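Local coordinates for putative amino acid binding protein (Streptococcus mutans, PDB 4C0R) that binds oxidised glutathione disulfide and probably delivers glutathione to the cystine ABC importer TcyBC for uptake into the cell, at residues V31-Y42 with L203-L214. Sequence-based numbering, arbitrary orientation.
Sequences VAKEVFKASDKY and LQKFVNKRLKKL. With CD (cadmium ion), chain E.
The R210 guanidinium carries the CB of A38 over the centre of one face, 3.3 Å from R210 CZ, while its edge is turned to the backbone carbonyls of E34 and V35. R210 NH2 donates to E34 O (2.8 Å), which lies only 2° out of the guanidinium plane; R210 NE donates to V35 O (2.9 Å), tilted 23° from it. Bends at chi2 and chi3 turn this N-H edge toward the acceptors, and a water accepting from NH2 and donating to E34 OE2 adds a third hydrogen bond. The Y42 ring is sandwiched: L203 CD1 makes a CH-pi contact 3.7 Å from its centroid, and the CG of K41 covers the opposite face. That same methyl meets the edge of the F36 ring, where Y42 CD2 also lies; V35 CG1 sits over one F36 face, offset toward the rim. The F206 ring has R210 CG over one face and A38 O at its edge; it lies oblique to both F36 and Y42, completing an aromatic cluster. V35 is a knob among V207, R210, L211 and L214, and the axes of 31-36 and 203-214 come within 9.6 Å at 98°. S39 OG accepts from the N of K41 (ST turn) and Y42 (ST motif), leading into strand 42-48. In this periplasmic-binding-protein-like fold, helix 219-228 borders V31, E34 and L214, while L203 touches V5 of strand 3-9 and F196 of strand 191-196.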
ATOM      1  N   VAL A  31     -11.761   3.568   5.783  1.00  7.10           N
ATOM      2  CA  VAL A  31     -12.273   2.241   6.060  1.00  7.64           C
ATOM      3  C   VAL A  31     -12.192   1.882   7.520  1.00  7.17           C
ATOM      4  O   VAL A  31     -13.148   1.400   8.105  1.00  7.04           O
ATOM      5  CB  VAL A  31     -11.645   1.141   5.165  1.00  6.84           C
ATOM      6  CG1 VAL A  31     -12.111  -0.232   5.613  1.00  8.01           C
ATOM      7  CG2 VAL A  31     -12.019   1.392   3.655  1.00  7.49           C
ATOM      8  N   ALA A  32     -11.021   2.111   8.127  1.00  5.12           N
ATOM      9  CA  ALA A  32     -10.889   1.866   9.541  1.00  8.29           C
ATOM     10  C   ALA A  32     -11.928   2.675  10.355  1.00  8.28           C
ATOM     11  O   ALA A  32     -12.567   2.124  11.251  1.00  7.76           O
ATOM     12  CB  ALA A  32      -9.467   2.191   9.987  1.00  7.24           C
ATOM     13  N   LYS A  33     -12.079   3.969  10.049  1.00  7.24           N
ATOM     14  CA  LYS A  33     -13.057   4.786  10.766  1.00  7.57           C
ATOM     15  C   LYS A  33     -14.450   4.197  10.617  1.00  9.09           C
ATOM     16  O   LYS A  33     -15.215   4.160  11.574  1.00  8.76           O
ATOM     17  CB  LYS A  33     -13.017   6.232  10.315  1.00  8.53           C
ATOM     18  CG  LYS A  33     -11.813   6.977  10.944  1.00 11.59           C
ATOM     19  CD  LYS A  33     -11.696   8.428  10.556  1.00 13.83           C
ATOM     20  CE  LYS A  33     -10.467   9.040  11.176  1.00 16.30           C
ATOM     21  NZ  LYS A  33     -10.541  10.523  11.055  1.00 25.54           N
ATOM     22  N   GLU A  34     -14.798   3.769   9.426  1.00  8.35           N
ATOM     23  CA  GLU A  34     -16.131   3.182   9.230  1.00  8.47           C
ATOM     24  C   GLU A  34     -16.283   1.866   9.989  1.00 10.18           C
ATOM     25  O   GLU A  34     -17.309   1.649  10.635  1.00  8.83           O
ATOM     26  CB  GLU A  34     -16.404   2.990   7.746  1.00  9.00           C
ATOM     27  CG  GLU A  34     -17.844   2.616   7.415  1.00 14.36           C
ATOM     28  CD  GLU A  34     -18.820   3.777   7.563  1.00 24.49           C
ATOM     29  OE1 GLU A  34     -18.391   4.943   7.402  1.00 25.01           O
ATOM     30  OE2 GLU A  34     -19.985   3.483   7.852  1.00 29.16           O
ATOM     31  N   VAL A  35     -15.267   1.032   9.966  1.00  7.01           N
ATOM     32  CA  VAL A  35     -15.277  -0.195  10.772  1.00  6.47           C
ATOM     33  C   VAL A  35     -15.561   0.104  12.250  1.00  8.96           C
ATOM     34  O   VAL A  35     -16.371  -0.553  12.907  1.00  9.75           O
ATOM     35  CB  VAL A  35     -13.941  -0.946  10.615  1.00  8.19           C
ATOM     36  CG1 VAL A  35     -13.722  -1.966  11.710  1.00  7.66           C
ATOM     37  CG2 VAL A  35     -13.872  -1.556   9.205  1.00  7.61           C
ATOM     38  N   PHE A  36     -14.821   1.035  12.788  1.00  7.67           N
ATOM     39  CA  PHE A  36     -14.866   1.304  14.209  1.00 10.33           C
ATOM     40  C   PHE A  36     -16.049   2.188  14.674  1.00 11.67           C
ATOM     41  O   PHE A  36     -16.262   2.313  15.893  1.00 11.66           O
ATOM     42  CB  PHE A  36     -13.497   1.791  14.677  1.00  8.58           C
ATOM     43  CG  PHE A  36     -12.486   0.696  14.751  1.00  8.06           C
ATOM     44  CD1 PHE A  36     -12.529  -0.242  15.761  1.00 11.84           C
ATOM     45  CD2 PHE A  36     -11.547   0.532  13.730  1.00 11.04           C
ATOM     46  CE1 PHE A  36     -11.607  -1.289  15.803  1.00 10.47           C
ATOM     47  CE2 PHE A  36     -10.634  -0.521  13.754  1.00 10.00           C
ATOM     48  CZ  PHE A  36     -10.668  -1.452  14.782  1.00  8.39           C
ATOM     49  N   LYS A  37     -16.816   2.739  13.745  1.00  9.32           N
ATOM     50  CA  LYS A  37     -18.037   3.479  14.111  1.00 11.31           C
ATOM     51  C   LYS A  37     -18.959   2.620  14.931  1.00 12.71           C
ATOM     52  O   LYS A  37     -19.699   3.145  15.817  1.00 13.86           O
ATOM     53  CB  LYS A  37     -18.827   3.890  12.871  1.00 19.91           C
ATOM     54  CG  LYS A  37     -18.660   5.245  12.375  1.00 19.91           C
ATOM     55  CD  LYS A  37     -19.748   5.473  11.260  1.00 19.91           C
ATOM     56  N   ALA A  38     -19.012   1.309  14.668  1.00 10.18           N
ATOM     57  CA  ALA A  38     -20.003   0.451  15.281  1.00 11.35           C
ATOM     58  C   ALA A  38     -19.470  -0.255  16.515  1.00 14.63           C
ATOM     59  O   ALA A  38     -19.935  -1.325  16.824  1.00 17.09           O
ATOM     60  CB  ALA A  38     -20.503  -0.572  14.280  1.00 12.07           C
ATOM     61  N   SER A  39     -18.537   0.347  17.232  1.00 10.75           N
ATOM     62  CA  SER A  39     -17.955  -0.294  18.398  1.00 10.58           C
ATOM     63  C   SER A  39     -18.146   0.564  19.613  1.00 12.25           C
ATOM     64  O   SER A  39     -17.878   1.726  19.530  1.00 14.22           O
ATOM     65  CB  SER A  39     -16.441  -0.436  18.167  1.00 14.32           C
ATOM     66  OG  SER A  39     -15.817  -1.060  19.265  1.00 16.13           O
ATOM     67  N   ASP A  40     -18.596  -0.024  20.724  1.00 14.78           N
ATOM     68  CA  ASP A  40     -18.579   0.602  22.050  1.00 14.45           C
ATOM     69  C   ASP A  40     -17.311   0.290  22.830  1.00 13.36           C
ATOM     70  O   ASP A  40     -17.149   0.799  23.903  1.00 16.82           O
ATOM     71  CB  ASP A  40     -19.704   0.040  22.965  1.00 19.91           C
ATOM     72  CG  ASP A  40     -19.567  -1.476  23.222  1.00 19.91           C
ATOM     73  OD1 ASP A  40     -18.840  -2.216  22.492  1.00 19.91           O
ATOM     74  OD2 ASP A  40     -20.294  -2.118  24.030  1.00 19.91           O
ATOM     75  N   LYS A  41     -16.464  -0.579  22.315  1.00 12.95           N
ATOM     76  CA  LYS A  41     -15.349  -1.156  23.062  1.00 14.84           C
ATOM     77  C   LYS A  41     -14.055  -0.475  22.721  1.00 13.99           C
ATOM     78  O   LYS A  41     -13.256  -0.169  23.628  1.00 12.37           O
ATOM     79  CB  LYS A  41     -15.215  -2.614  22.709  1.00 13.90           C
ATOM     80  CG  LYS A  41     -14.052  -3.297  23.365  1.00 15.31           C
ATOM     81  CD  LYS A  41     -14.148  -4.759  23.119  1.00 19.23           C
ATOM     82  CE  LYS A  41     -13.050  -5.473  23.799  1.00 22.44           C
ATOM     83  NZ  LYS A  41     -13.494  -5.820  25.191  1.00 32.49           N
ATOM     84  N   TYR A  42     -13.850  -0.206  21.429  1.00 11.38           N
ATOM     85  CA  TYR A  42     -12.563   0.325  20.990  1.00 11.93           C
ATOM     86  C   TYR A  42     -12.646   1.812  20.612  1.00 11.32           C
ATOM     87  O   TYR A  42     -13.533   2.239  19.855  1.00 11.26           O
ATOM     88  CB  TYR A  42     -12.098  -0.433  19.770  1.00 10.10           C
ATOM     89  CG  TYR A  42     -11.981  -1.931  19.921  1.00  9.44           C
ATOM     90  CD1 TYR A  42     -11.027  -2.488  20.769  1.00 13.00           C
ATOM     91  CD2 TYR A  42     -12.794  -2.794  19.189  1.00 11.49           C
ATOM     92  CE1 TYR A  42     -10.893  -3.822  20.881  1.00 12.95           C
ATOM     93  CE2 TYR A  42     -12.678  -4.157  19.330  1.00 15.81           C
ATOM     94  CZ  TYR A  42     -11.708  -4.654  20.151  1.00 14.72           C
ATOM     95  OH  TYR A  42     -11.547  -6.002  20.304  1.00 15.34           O
ATOM     96  N   LEU A 203      -9.514  -8.229  18.160  1.00 10.95           N
ATOM     97  CA  LEU A 203      -9.599  -7.070  17.287  1.00 10.77           C
ATOM     98  C   LEU A 203      -9.713  -7.471  15.821  1.00 11.74           C
ATOM     99  O   LEU A 203     -10.515  -6.926  15.060  1.00 11.87           O
ATOM    100  CB  LEU A 203      -8.371  -6.194  17.584  1.00 14.38           C
ATOM    101  CG  LEU A 203      -8.273  -4.842  16.885  1.00 11.12           C
ATOM    102  CD1 LEU A 203      -9.431  -3.911  17.276  1.00 12.52           C
ATOM    103  CD2 LEU A 203      -6.986  -4.180  17.283  1.00 12.20           C
ATOM    104  N   GLN A 204      -8.889  -8.412  15.399  1.00  9.19           N
ATOM    105  CA  GLN A 204      -8.922  -8.926  14.056  1.00  9.31           C
ATOM    106  C   GLN A 204     -10.320  -9.464  13.695  1.00 11.38           C
ATOM    107  O   GLN A 204     -10.852  -9.181  12.618  1.00 10.40           O
ATOM    108  CB  GLN A 204      -7.858 -10.051  13.904  1.00 12.83           C
ATOM    109  CG  GLN A 204      -7.940 -10.798  12.556  1.00 12.19           C
ATOM    110  CD  GLN A 204      -7.266 -12.131  12.598  1.00 14.62           C
ATOM    111  OE1 GLN A 204      -7.371 -12.857  13.600  1.00 17.15           O
ATOM    112  NE2 GLN A 204      -6.523 -12.472  11.547  1.00 12.69           N
ATOM    113  N   LYS A 205     -10.907 -10.247  14.600  1.00 12.46           N
ATOM    114  CA  LYS A 205     -12.237 -10.785  14.400  1.00  9.36           C
ATOM    115  C   LYS A 205     -13.252  -9.709  14.239  1.00  8.86           C
ATOM    116  O   LYS A 205     -14.151  -9.832  13.386  1.00 10.07           O
ATOM    117  CB  LYS A 205     -12.594 -11.686  15.576  1.00 13.98           C
ATOM    118  N   PHE A 206     -13.175  -8.689  15.092  1.00 10.61           N
ATOM    119  CA  PHE A 206     -14.103  -7.582  14.980  1.00  9.93           C
ATOM    120  C   PHE A 206     -13.978  -6.904  13.639  1.00 11.30           C
ATOM    121  O   PHE A 206     -14.978  -6.643  12.954  1.00 10.53           O
ATOM    122  CB  PHE A 206     -13.943  -6.574  16.107  1.00 11.54           C
ATOM    123  CG  PHE A 206     -14.735  -5.337  15.907  1.00 13.67           C
ATOM    124  CD1 PHE A 206     -16.078  -5.332  16.155  1.00 13.73           C
ATOM    125  CD2 PHE A 206     -14.134  -4.186  15.449  1.00 10.61           C
ATOM    126  CE1 PHE A 206     -16.831  -4.185  15.950  1.00 12.89           C
ATOM    127  CE2 PHE A 206     -14.875  -3.049  15.225  1.00 11.49           C
ATOM    128  CZ  PHE A 206     -16.224  -3.038  15.489  1.00 10.78           C
ATOM    129  N   VAL A 207     -12.741  -6.563  13.272  1.00 10.13           N
ATOM    130  CA  VAL A 207     -12.540  -5.890  11.983  1.00  9.09           C
ATOM    131  C   VAL A 207     -13.077  -6.756  10.812  1.00  9.14           C
ATOM    132  O   VAL A 207     -13.744  -6.263   9.888  1.00 10.09           O
ATOM    133  CB  VAL A 207     -11.072  -5.515  11.773  1.00  8.88           C
ATOM    134  CG1 VAL A 207     -10.808  -5.098  10.370  1.00  9.70           C
ATOM    135  CG2 VAL A 207     -10.663  -4.450  12.762  1.00  8.34           C
ATOM    136  N   ASN A 208     -12.800  -8.041  10.838  1.00  9.95           N
ATOM    137  CA  ASN A 208     -13.246  -8.887   9.743  1.00  9.56           C
ATOM    138  C   ASN A 208     -14.787  -8.969   9.676  1.00 10.11           C
ATOM    139  O   ASN A 208     -15.348  -8.953   8.587  1.00 10.46           O
ATOM    140  CB  ASN A 208     -12.643 -10.297   9.837  1.00 10.38           C
ATOM    141  CG  ASN A 208     -11.207 -10.344   9.453  1.00 14.55           C
ATOM    142  OD1 ASN A 208     -10.682  -9.424   8.836  1.00 11.78           O
ATOM    143  ND2 ASN A 208     -10.545 -11.451   9.804  1.00 15.52           N
ATOM    144  N   LYS A 209     -15.462  -9.077  10.839  1.00 10.41           N
ATOM    145  CA  LYS A 209     -16.903  -9.108  10.863  1.00 10.36           C
ATOM    146  C   LYS A 209     -17.461  -7.821  10.223  1.00 10.72           C
ATOM    147  O   LYS A 209     -18.418  -7.848   9.404  1.00 10.45           O
ATOM    148  CB  LYS A 209     -17.401  -9.263  12.287  1.00 14.25           C
ATOM    149  N   ARG A 210     -16.861  -6.690  10.591  1.00 10.85           N
ATOM    150  CA  ARG A 210     -17.284  -5.405  10.014  1.00 10.00           C
ATOM    151  C   ARG A 210     -17.021  -5.338   8.500  1.00  8.53           C
ATOM    152  O   ARG A 210     -17.828  -4.794   7.746  1.00  8.72           O
ATOM    153  CB  ARG A 210     -16.614  -4.259  10.746  1.00  9.50           C
ATOM    154  CG  ARG A 210     -17.108  -4.098  12.210  1.00  8.95           C
ATOM    155  CD  ARG A 210     -18.465  -3.480  12.295  1.00 11.84           C
ATOM    156  NE  ARG A 210     -18.482  -2.129  11.811  1.00  9.13           N
ATOM    157  CZ  ARG A 210     -19.511  -1.501  11.297  1.00 10.84           C
ATOM    158  NH1 ARG A 210     -20.712  -2.112  11.265  1.00 14.12           N
ATOM    159  NH2 ARG A 210     -19.378  -0.280  10.822  1.00 10.70           N
ATOM    160  N   LEU A 211     -15.847  -5.782   8.049  1.00  9.51           N
ATOM    161  CA  LEU A 211     -15.542  -5.715   6.641  1.00  9.16           C
ATOM    162  C   LEU A 211     -16.546  -6.534   5.841  1.00  9.69           C
ATOM    163  O   LEU A 211     -16.945  -6.110   4.756  1.00 10.66           O
ATOM    164  CB  LEU A 211     -14.127  -6.192   6.329  1.00  8.98           C
ATOM    165  CG  LEU A 211     -13.000  -5.297   6.814  1.00  8.64           C
ATOM    166  CD1 LEU A 211     -11.608  -5.961   6.660  1.00  9.86           C
ATOM    167  CD2 LEU A 211     -13.022  -4.043   6.038  1.00  7.29           C
ATOM    168  N   LYS A 212     -16.992  -7.658   6.393  1.00  7.52           N
ATOM    169  CA  LYS A 212     -17.950  -8.518   5.643  1.00  9.83           C
ATOM    170  C   LYS A 212     -19.247  -7.769   5.571  1.00 11.04           C
ATOM    171  O   LYS A 212     -19.881  -7.702   4.521  1.00 11.90           O
ATOM    172  CB  LYS A 212     -18.135  -9.850   6.325  1.00 19.91           C
ATOM    173  CG  LYS A 212     -19.207 -10.709   5.618  1.00 19.91           C
ATOM    174  N   LYS A 213     -19.646  -7.138   6.661  1.00 10.20           N
ATOM    175  CA  LYS A 213     -20.898  -6.394   6.685  1.00  9.97           C
ATOM    176  C   LYS A 213     -20.868  -5.212   5.707  1.00 11.84           C
ATOM    177  O   LYS A 213     -21.815  -4.980   4.946  1.00 13.98           O
ATOM    178  CB  LYS A 213     -21.243  -5.953   8.105  1.00 11.39           C
ATOM    179  CG  LYS A 213     -22.477  -5.123   8.214  1.00 12.32           C
ATOM    180  CD  LYS A 213     -22.786  -4.804   9.654  1.00 15.03           C
ATOM    181  CE  LYS A 213     -24.098  -3.995   9.794  1.00 19.26           C
ATOM    182  NZ  LYS A 213     -24.319  -3.596  11.221  1.00 25.40           N
ATOM    183  N   LEU A 214     -19.745  -4.485   5.709  1.00 10.32           N
ATOM    184  CA  LEU A 214     -19.592  -3.308   4.887  1.00 11.04           C
ATOM    185  C   LEU A 214     -19.445  -3.669   3.412  1.00 11.45           C
ATOM    186  O   LEU A 214     -19.825  -2.883   2.529  1.00 12.33           O
ATOM    187  CB  LEU A 214     -18.441  -2.452   5.379  1.00  8.57           C
ATOM    188  CG  LEU A 214     -18.600  -1.871   6.789  1.00 10.06           C
ATOM    189  CD1 LEU A 214     -17.275  -1.209   7.126  1.00 14.19           C
ATOM    190  CD2 LEU A 214     -19.772  -0.925   6.913  1.00 15.09           C
TER
HETATM  191 CD    CD E1241     -17.598   2.789  24.997  0.86 14.90          CD
HETATM  192  O   HOH W   1     -21.240   1.356   9.669  1.00 32.67           O
HETATM  193  O   HOH W   2     -17.517   5.017  25.947  1.00 15.30           O
HETATM  194  O   HOH W   3     -19.209   1.748  26.451  1.00 15.59           O